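Local coordinates for protocadherin gamma-B3 (Homo sapiens, PDB 5K8R), which is a potential calcium-dependent cell-adhesion protein of the clustered protocadherin group that may help establish and maintain specific neuronal connections in the brain, at residues Ala127-Val132 against Ala184-Glu189; Leu137-Leu142 against Leu150-Asn155. All blocks are in the same frame, centred on the assembly; numbering follows the deposited sequence.

Overall arrangement
Both contacts belong to the second of the four extracellular cadherin repeats in this piece, and their centres lie about 12 Å apart. Interaction 2 is nested within the chain loop that interaction 1 closes, so the order is 127-132, 137-142, 150-155, 184-189. Strands 177-186 and 138-142 are neighbours in one sheet, where Gln139 N lies 2.9 Å from Val185 O; strand 148-154 belongs to the facing sheet. Interaction 1 contributes to the calcium-binding end of the repeat, where its aspartates share ions with residues of the first repeat and the linker, while interaction 2 joins the two sheets just behind it. Side chains of strand 138-142 reach back to segment 127-132 and so connect the two.

Interaction 1 of 2, residues Ala127-Val132 against Ala184-Glu189; sequences AQDPDV and AVDGGE. With CA (calcium ion), chain B; CA (calcium ion), chain D.
Asp129 OD2 has two partners: a calcium ion at 2.4 Å and Gln138 NE2, which donates a hydrogen bond to it. Across the contact Asp186 OD2 stands 3.6 Å from this oxygen. The same ion takes Asp129 OD1 at 2.7 Å, so this carboxylate is bidentate; Asp186 gives it OD2 alone, at 2.7 Å. The two side chains cross at about a right angle, their carboxylate planes 45° apart, and converge on the metal without a direct bond. With CG between the backbone N and the carbonyl carbon (chi1 55°), Asp186 turns OD2 to the ion; the strongest polar partner of its side chain outside the segments is Arg192. Asp129 and Asp131 form the cadherin DxD motif, locked by an Asx turn in which Asp131 N donates to Asp129 OD1 over 3.0 Å. Asp131 bridges two ions, OD2 on the shared one and OD1 on a second at 2.5 Å. Asn97 and Asn99, from the linker to the preceding repeat, and the Asn135 carbonyl complete the first site. Beside it, Ala127 CB and Ala184 CB pack at 3.8 Å. Three carboxylates this close would probably repel one another without the cation, consistent with calcium-dependent rigidity of the junction.

Interaction 2 of 2, residues Leu137-Leu142 against Leu150-Asn155; sequences LQQYYL and LIQKEN
Gln152 reaches across to Tyr140 and Gln139 at one edge of a cadherin beta-sandwich, between the outermost strands of its two sheets. Strands 138-142 and 148-154, successive in the chain, run roughly antiparallel and spread apart toward Gln138. Their axes come within 7.5 Å, so side chains, not a continuous backbone pairing, span the gap. The key one is Gln152: CG lies anti to the backbone N (chi1 175°) and the chain stays extended beyond it, carrying the amide to the opposite strand. There OE1 accepts from Tyr140 N at 3.0 Å in a nearly straight bond (170°), with the donor tilted from the carbonyl plane. The amide and ring planes are nearly perpendicular (89°), and OE1 comes to the ring edge, near the ring plane. The other half of the amide turns to Gln139, whose side chain bends at chi2 and crosses Gln152 at about a right angle; Gln152 NE2 gives a weak hydrogen bond to Gln139 OE1 at 3.1 Å. Using acceptor and donor on adjacent residues probably sets which way the amide is flipped, although the second bond is weak. Tyr140 itself runs inward, its OH bonded to Ser126 and Ala127. Farther along, the interface becomes apolar: Leu150 CD2 lies 4.4 Å from Tyr140 CB, and Leu142 CB meets Leu150 CB at 3.6 Å.

Interaction 1 of 2, residues Ala127-Val132 against Ala184-Glu189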
ATOM      1  N   ALA A 127       5.966 -29.364 -13.152  1.00 37.37           N
ATOM      2  CA  ALA A 127       5.426 -30.674 -12.832  1.00 27.33           C
ATOM      3  C   ALA A 127       6.553 -31.646 -12.497  1.00 28.16           C
ATOM      4  O   ALA A 127       7.698 -31.486 -12.926  1.00 43.29           O
ATOM      5  CB  ALA A 127       4.592 -31.213 -13.994  1.00 29.92           C
ATOM      6  N   GLN A 128       6.214 -32.666 -11.712  1.00 35.76           N
ATOM      7  CA  GLN A 128       7.161 -33.695 -11.315  1.00 37.51           C
ATOM      8  C   GLN A 128       6.748 -35.037 -11.903  1.00 37.69           C
ATOM      9  O   GLN A 128       5.559 -35.317 -12.081  1.00 48.57           O
ATOM     10  CB  GLN A 128       7.267 -33.801  -9.790  1.00 32.91           C
ATOM     11  CG  GLN A 128       7.885 -32.581  -9.131  1.00 40.38           C
ATOM     12  CD  GLN A 128       8.151 -32.788  -7.655  1.00 65.66           C
ATOM     13  OE1 GLN A 128       7.840 -33.841  -7.098  1.00 74.10           O
ATOM     14  NE2 GLN A 128       8.735 -31.783  -7.012  1.00 83.60           N
ATOM     15  N   ASP A 129       7.746 -35.864 -12.200  1.00 30.17           N
ATOM     16  CA  ASP A 129       7.528 -37.157 -12.833  1.00 22.40           C
ATOM     17  C   ASP A 129       8.589 -38.140 -12.353  1.00 35.11           C
ATOM     18  O   ASP A 129       9.785 -37.929 -12.597  1.00 35.94           O
ATOM     19  CB  ASP A 129       7.564 -37.015 -14.356  1.00 31.42           C
ATOM     20  CG  ASP A 129       6.919 -38.185 -15.072  1.00 33.24           C
ATOM     21  OD1 ASP A 129       7.198 -39.347 -14.708  1.00 44.60           O
ATOM     22  OD2 ASP A 129       6.129 -37.940 -16.007  1.00 36.56           O
ATOM     23  N   PRO A 130       8.200 -39.218 -11.667  1.00 31.40           N
ATOM     24  CA  PRO A 130       9.201 -40.160 -11.142  1.00 34.78           C
ATOM     25  C   PRO A 130       9.905 -40.974 -12.215  1.00 41.34           C
ATOM     26  O   PRO A 130      10.862 -41.688 -11.890  1.00 37.94           O
ATOM     27  CB  PRO A 130       8.381 -41.061 -10.211  1.00 18.46           C
ATOM     28  CG  PRO A 130       6.998 -40.989 -10.745  1.00 22.64           C
ATOM     29  CD  PRO A 130       6.827 -39.602 -11.296  1.00 29.22           C
ATOM     30  N   ASP A 131       9.472 -40.893 -13.471  1.00 28.28           N
ATOM     31  CA  ASP A 131      10.168 -41.573 -14.552  1.00 27.20           C
ATOM     32  C   ASP A 131      11.471 -40.839 -14.874  1.00 37.73           C
ATOM     33  O   ASP A 131      11.821 -39.828 -14.259  1.00 39.70           O
ATOM     34  CB  ASP A 131       9.271 -41.669 -15.783  1.00 30.52           C
ATOM     35  CG  ASP A 131       8.032 -42.512 -15.540  1.00 34.03           C
ATOM     36  OD1 ASP A 131       8.104 -43.459 -14.731  1.00 29.73           O
ATOM     37  OD2 ASP A 131       6.985 -42.227 -16.161  1.00 33.05           O
ATOM     38  N   VAL A 132      12.205 -41.361 -15.857  1.00 38.45           N
ATOM     39  CA  VAL A 132      13.470 -40.782 -16.288  1.00 28.41           C
ATOM     40  C   VAL A 132      13.493 -40.723 -17.810  1.00 31.33           C
ATOM     41  O   VAL A 132      12.648 -41.302 -18.493  1.00 27.53           O
ATOM     42  CB  VAL A 132      14.689 -41.566 -15.758  1.00 23.58           C
ATOM     43  CG1 VAL A 132      14.819 -41.393 -14.252  1.00 23.34           C
ATOM     44  CG2 VAL A 132      14.570 -43.036 -16.121  1.00 32.25           C
ATOM     45  N   ALA A 184       0.416 -30.509 -18.272  1.00 29.01           N
ATOM     46  CA  ALA A 184       1.752 -31.055 -18.473  1.00 21.01           C
ATOM     47  C   ALA A 184       1.624 -32.438 -19.096  1.00 29.71           C
ATOM     48  O   ALA A 184       0.955 -33.314 -18.537  1.00 28.89           O
ATOM     49  CB  ALA A 184       2.524 -31.127 -17.154  1.00 21.76           C
ATOM     50  N   VAL A 185       2.262 -32.627 -20.250  1.00 35.74           N
ATOM     51  CA  VAL A 185       2.247 -33.894 -20.976  1.00 23.33           C
ATOM     52  C   VAL A 185       3.684 -34.373 -21.122  1.00 35.28           C
ATOM     53  O   VAL A 185       4.534 -33.643 -21.643  1.00 37.55           O
ATOM     54  CB  VAL A 185       1.583 -33.752 -22.358  1.00 29.06           C
ATOM     55  CG1 VAL A 185       1.344 -35.124 -22.976  1.00 25.92           C
ATOM     56  CG2 VAL A 185       0.287 -32.962 -22.257  1.00 33.18           C
ATOM     57  N   ASP A 186       3.954 -35.597 -20.671  1.00 39.23           N
ATOM     58  CA  ASP A 186       5.298 -36.144 -20.772  1.00 33.79           C
ATOM     59  C   ASP A 186       5.568 -36.630 -22.197  1.00 23.78           C
ATOM     60  O   ASP A 186       4.696 -36.608 -23.069  1.00 32.03           O
ATOM     61  CB  ASP A 186       5.505 -37.260 -19.747  1.00 42.59           C
ATOM     62  CG  ASP A 186       4.457 -38.361 -19.839  1.00 43.69           C
ATOM     63  OD1 ASP A 186       3.902 -38.592 -20.933  1.00 41.38           O
ATOM     64  OD2 ASP A 186       4.196 -39.007 -18.804  1.00 47.21           O
ATOM     65  N   GLY A 187       6.799 -37.074 -22.437  1.00 31.15           N
ATOM     66  CA  GLY A 187       7.193 -37.516 -23.760  1.00 29.80           C
ATOM     67  C   GLY A 187       7.365 -39.016 -23.870  1.00 28.93           C
ATOM     68  O   GLY A 187       8.109 -39.501 -24.729  1.00 32.44           O
ATOM     69  N   GLY A 188       6.678 -39.765 -23.007  1.00 32.59           N
ATOM     70  CA  GLY A 188       6.770 -41.209 -23.010  1.00 39.18           C
ATOM     71  C   GLY A 188       5.695 -41.861 -23.861  1.00 37.91           C
ATOM     72  O   GLY A 188       4.897 -41.206 -24.529  1.00 30.01           O
ATOM     73  N   GLU A 189       5.688 -43.189 -23.824  1.00 51.80           N
ATOM     74  CA  GLU A 189       4.717 -43.971 -24.582  1.00 53.08           C
ATOM     75  C   GLU A 189       3.966 -44.942 -23.674  1.00 57.64           C
ATOM     76  O   GLU A 189       4.565 -45.858 -23.110  1.00 60.49           O
ATOM     77  CB  GLU A 189       5.407 -44.734 -25.712  1.00 61.24           C
ATOM     78  CG  GLU A 189       4.460 -45.548 -26.580  1.00 78.71           C
ATOM     79  CD  GLU A 189       3.504 -44.682 -27.377  1.00 90.78           C
ATOM     80  OE1 GLU A 189       3.833 -43.504 -27.631  1.00 95.45           O
ATOM     81  OE2 GLU A 189       2.422 -45.180 -27.751  1.00 99.76           O
TER
HETATM   82 CA    CA B 501       5.986 -40.091 -17.035  1.00 32.45          CA
HETATM   83 CA    CA D 503       8.769 -45.806 -15.079  1.00 34.45          CA

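Interaction 2 of 2, residues Leu137-Leu142 against Leu150-Asn155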
ATOM      1  N   LEU A 137      10.378 -36.079 -19.365  1.00 31.26           N
ATOM      2  CA  LEU A 137      10.528 -34.795 -20.037  1.00 26.59           C
ATOM      3  C   LEU A 137       9.148 -34.206 -20.305  1.00 37.03           C
ATOM      4  O   LEU A 137       8.348 -34.793 -21.043  1.00 43.25           O
ATOM      5  CB  LEU A 137      11.307 -34.969 -21.338  1.00 14.10           C
ATOM      6  CG  LEU A 137      12.011 -33.731 -21.895  1.00 29.13           C
ATOM      7  CD1 LEU A 137      13.087 -33.252 -20.933  1.00 17.93           C
ATOM      8  CD2 LEU A 137      12.606 -34.026 -23.263  1.00 34.84           C
ATOM      9  N   GLN A 138       8.868 -33.054 -19.708  1.00 31.85           N
ATOM     10  CA  GLN A 138       7.528 -32.487 -19.710  1.00 26.78           C
ATOM     11  C   GLN A 138       7.360 -31.443 -20.807  1.00 27.32           C
ATOM     12  O   GLN A 138       8.318 -30.822 -21.272  1.00 32.08           O
ATOM     13  CB  GLN A 138       7.203 -31.867 -18.348  1.00 30.95           C
ATOM     14  CG  GLN A 138       7.264 -32.848 -17.192  1.00 24.65           C
ATOM     15  CD  GLN A 138       6.370 -34.055 -17.404  1.00 24.22           C
ATOM     16  OE1 GLN A 138       5.266 -33.940 -17.935  1.00 36.96           O
ATOM     17  NE2 GLN A 138       6.850 -35.222 -16.996  1.00 28.99           N
ATOM     18  N   GLN A 139       6.106 -31.260 -21.212  1.00 36.08           N
ATOM     19  CA  GLN A 139       5.706 -30.231 -22.162  1.00 28.62           C
ATOM     20  C   GLN A 139       4.479 -29.541 -21.589  1.00 21.36           C
ATOM     21  O   GLN A 139       3.476 -30.201 -21.296  1.00 37.89           O
ATOM     22  CB  GLN A 139       5.403 -30.829 -23.539  1.00 34.56           C
ATOM     23  CG  GLN A 139       5.431 -29.824 -24.674  1.00 46.33           C
ATOM     24  CD  GLN A 139       6.811 -29.668 -25.277  1.00 39.09           C
ATOM     25  OE1 GLN A 139       7.153 -28.613 -25.811  1.00 39.60           O
ATOM     26  NE2 GLN A 139       7.611 -30.725 -25.201  1.00 22.08           N
ATOM     27  N   TYR A 140       4.559 -28.225 -21.419  1.00 30.56           N
ATOM     28  CA  TYR A 140       3.520 -27.466 -20.739  1.00 28.30           C
ATOM     29  C   TYR A 140       2.683 -26.683 -21.741  1.00 25.85           C
ATOM     30  O   TYR A 140       3.207 -26.134 -22.714  1.00 38.10           O
ATOM     31  CB  TYR A 140       4.131 -26.517 -19.707  1.00 19.08           C
ATOM     32  CG  TYR A 140       4.883 -27.237 -18.612  1.00 21.52           C
ATOM     33  CD1 TYR A 140       4.225 -27.699 -17.480  1.00 26.93           C
ATOM     34  CD2 TYR A 140       6.249 -27.464 -18.715  1.00 19.86           C
ATOM     35  CE1 TYR A 140       4.909 -28.363 -16.478  1.00 21.24           C
ATOM     36  CE2 TYR A 140       6.940 -28.127 -17.719  1.00 30.27           C
ATOM     37  CZ  TYR A 140       6.265 -28.574 -16.603  1.00 27.45           C
ATOM     38  OH  TYR A 140       6.949 -29.233 -15.608  1.00 43.14           O
ATOM     39  N   TYR A 141       1.376 -26.636 -21.491  1.00 32.46           N
ATOM     40  CA  TYR A 141       0.433 -25.919 -22.337  1.00 32.44           C
ATOM     41  C   TYR A 141      -0.535 -25.147 -21.457  1.00 29.21           C
ATOM     42  O   TYR A 141      -1.082 -25.700 -20.498  1.00 36.16           O
ATOM     43  CB  TYR A 141      -0.344 -26.877 -23.248  1.00 16.85           C
ATOM     44  CG  TYR A 141       0.523 -27.738 -24.138  1.00 34.71           C
ATOM     45  CD1 TYR A 141       0.912 -27.299 -25.396  1.00 35.63           C
ATOM     46  CD2 TYR A 141       0.944 -28.995 -23.723  1.00 36.26           C
ATOM     47  CE1 TYR A 141       1.701 -28.084 -26.213  1.00 32.45           C
ATOM     48  CE2 TYR A 141       1.733 -29.788 -24.534  1.00 33.04           C
ATOM     49  CZ  TYR A 141       2.109 -29.328 -25.779  1.00 32.52           C
ATOM     50  OH  TYR A 141       2.893 -30.111 -26.592  1.00 34.62           O
ATOM     51  N   LEU A 142      -0.745 -23.876 -21.784  1.00 27.80           N
ATOM     52  CA  LEU A 142      -1.711 -23.036 -21.089  1.00 23.28           C
ATOM     53  C   LEU A 142      -2.947 -22.871 -21.960  1.00 21.55           C
ATOM     54  O   LEU A 142      -2.832 -22.598 -23.161  1.00 33.65           O
ATOM     55  CB  LEU A 142      -1.115 -21.667 -20.758  1.00 30.10           C
ATOM     56  CG  LEU A 142      -2.018 -20.714 -19.970  1.00 26.56           C
ATOM     57  CD1 LEU A 142      -2.084 -21.125 -18.507  1.00 28.58           C
ATOM     58  CD2 LEU A 142      -1.549 -19.274 -20.111  1.00 18.90           C
ATOM     59  N   LEU A 150       1.778 -18.248 -22.045  1.00 31.01           N
ATOM     60  CA  LEU A 150       2.797 -19.054 -21.390  1.00 28.68           C
ATOM     61  C   LEU A 150       4.025 -19.149 -22.281  1.00 23.91           C
ATOM     62  O   LEU A 150       3.910 -19.340 -23.494  1.00 26.69           O
ATOM     63  CB  LEU A 150       2.266 -20.458 -21.064  1.00 39.20           C
ATOM     64  CG  LEU A 150       3.193 -21.424 -20.320  1.00 45.78           C
ATOM     65  CD1 LEU A 150       2.413 -22.205 -19.277  1.00 55.57           C
ATOM     66  CD2 LEU A 150       3.876 -22.378 -21.288  1.00 51.21           C
ATOM     67  N   ILE A 151       5.197 -19.006 -21.670  1.00 25.28           N
ATOM     68  CA  ILE A 151       6.468 -19.264 -22.334  1.00 35.96           C
ATOM     69  C   ILE A 151       7.100 -20.476 -21.667  1.00 31.32           C
ATOM     70  O   ILE A 151       6.959 -20.673 -20.456  1.00 26.70           O
ATOM     71  CB  ILE A 151       7.408 -18.041 -22.285  1.00 37.93           C
ATOM     72  CG1 ILE A 151       7.798 -17.706 -20.845  1.00 49.96           C
ATOM     73  CG2 ILE A 151       6.750 -16.838 -22.938  1.00 36.27           C
ATOM     74  CD1 ILE A 151       8.732 -16.520 -20.728  1.00 56.86           C
ATOM     75  N   GLN A 152       7.770 -21.303 -22.461  1.00 40.89           N
ATOM     76  CA  GLN A 152       8.411 -22.510 -21.961  1.00 38.24           C
ATOM     77  C   GLN A 152       9.914 -22.387 -22.142  1.00 31.70           C
ATOM     78  O   GLN A 152      10.390 -22.128 -23.253  1.00 36.42           O
ATOM     79  CB  GLN A 152       7.886 -23.758 -22.677  1.00 22.63           C
ATOM     80  CG  GLN A 152       8.606 -25.039 -22.287  1.00 25.29           C
ATOM     81  CD  GLN A 152       7.908 -26.280 -22.801  1.00 35.66           C
ATOM     82  OE1 GLN A 152       6.742 -26.527 -22.486  1.00 36.41           O
ATOM     83  NE2 GLN A 152       8.615 -27.070 -23.601  1.00 35.00           N
ATOM     84  N   LYS A 153      10.656 -22.563 -21.055  1.00 23.18           N
ATOM     85  CA  LYS A 153      12.108 -22.528 -21.103  1.00 29.12           C
ATOM     86  C   LYS A 153      12.662 -23.878 -20.672  1.00 32.76           C
ATOM     87  O   LYS A 153      11.926 -24.781 -20.267  1.00 29.41           O
ATOM     88  CB  LYS A 153      12.667 -21.406 -20.219  1.00 27.44           C
ATOM     89  CG  LYS A 153      12.319 -20.003 -20.694  1.00 21.36           C
ATOM     90  CD  LYS A 153      12.980 -18.954 -19.814  1.00 30.28           C
ATOM     91  CE  LYS A 153      12.707 -17.548 -20.320  1.00 40.81           C
ATOM     92  NZ  LYS A 153      13.412 -16.523 -19.502  1.00 42.13           N
ATOM     93  N   GLU A 154      13.982 -24.016 -20.772  1.00 42.01           N
ATOM     94  CA  GLU A 154      14.664 -25.244 -20.398  1.00 33.87           C
ATOM     95  C   GLU A 154      15.869 -24.916 -19.532  1.00 33.55           C
ATOM     96  O   GLU A 154      16.567 -23.926 -19.773  1.00 37.47           O
ATOM     97  CB  GLU A 154      15.109 -26.039 -21.634  1.00 33.74           C
ATOM     98  CG  GLU A 154      13.963 -26.571 -22.481  1.00 43.11           C
ATOM     99  CD  GLU A 154      14.436 -27.472 -23.607  1.00 53.72           C
ATOM    100  OE1 GLU A 154      15.662 -27.667 -23.740  1.00 48.86           O
ATOM    101  OE2 GLU A 154      13.579 -27.987 -24.357  1.00 49.68           O
ATOM    102  N   ASN A 155      16.104 -25.748 -18.521  1.00 43.45           N
ATOM    103  CA  ASN A 155      17.282 -25.598 -17.684  1.00 39.60           C
ATOM    104  C   ASN A 155      18.521 -26.070 -18.442  1.00 52.28           C
ATOM    105  O   ASN A 155      18.467 -26.442 -19.618  1.00 52.75           O
ATOM    106  CB  ASN A 155      17.112 -26.371 -16.377  1.00 39.32           C
ATOM    107  CG  ASN A 155      15.950 -25.865 -15.546  1.00 39.67           C
ATOM    108  OD1 ASN A 155      16.039 -24.815 -14.909  1.00 49.94           O
ATOM    109  ND2 ASN A 155      14.856 -26.616 -15.539  1.00 30.90           N
TER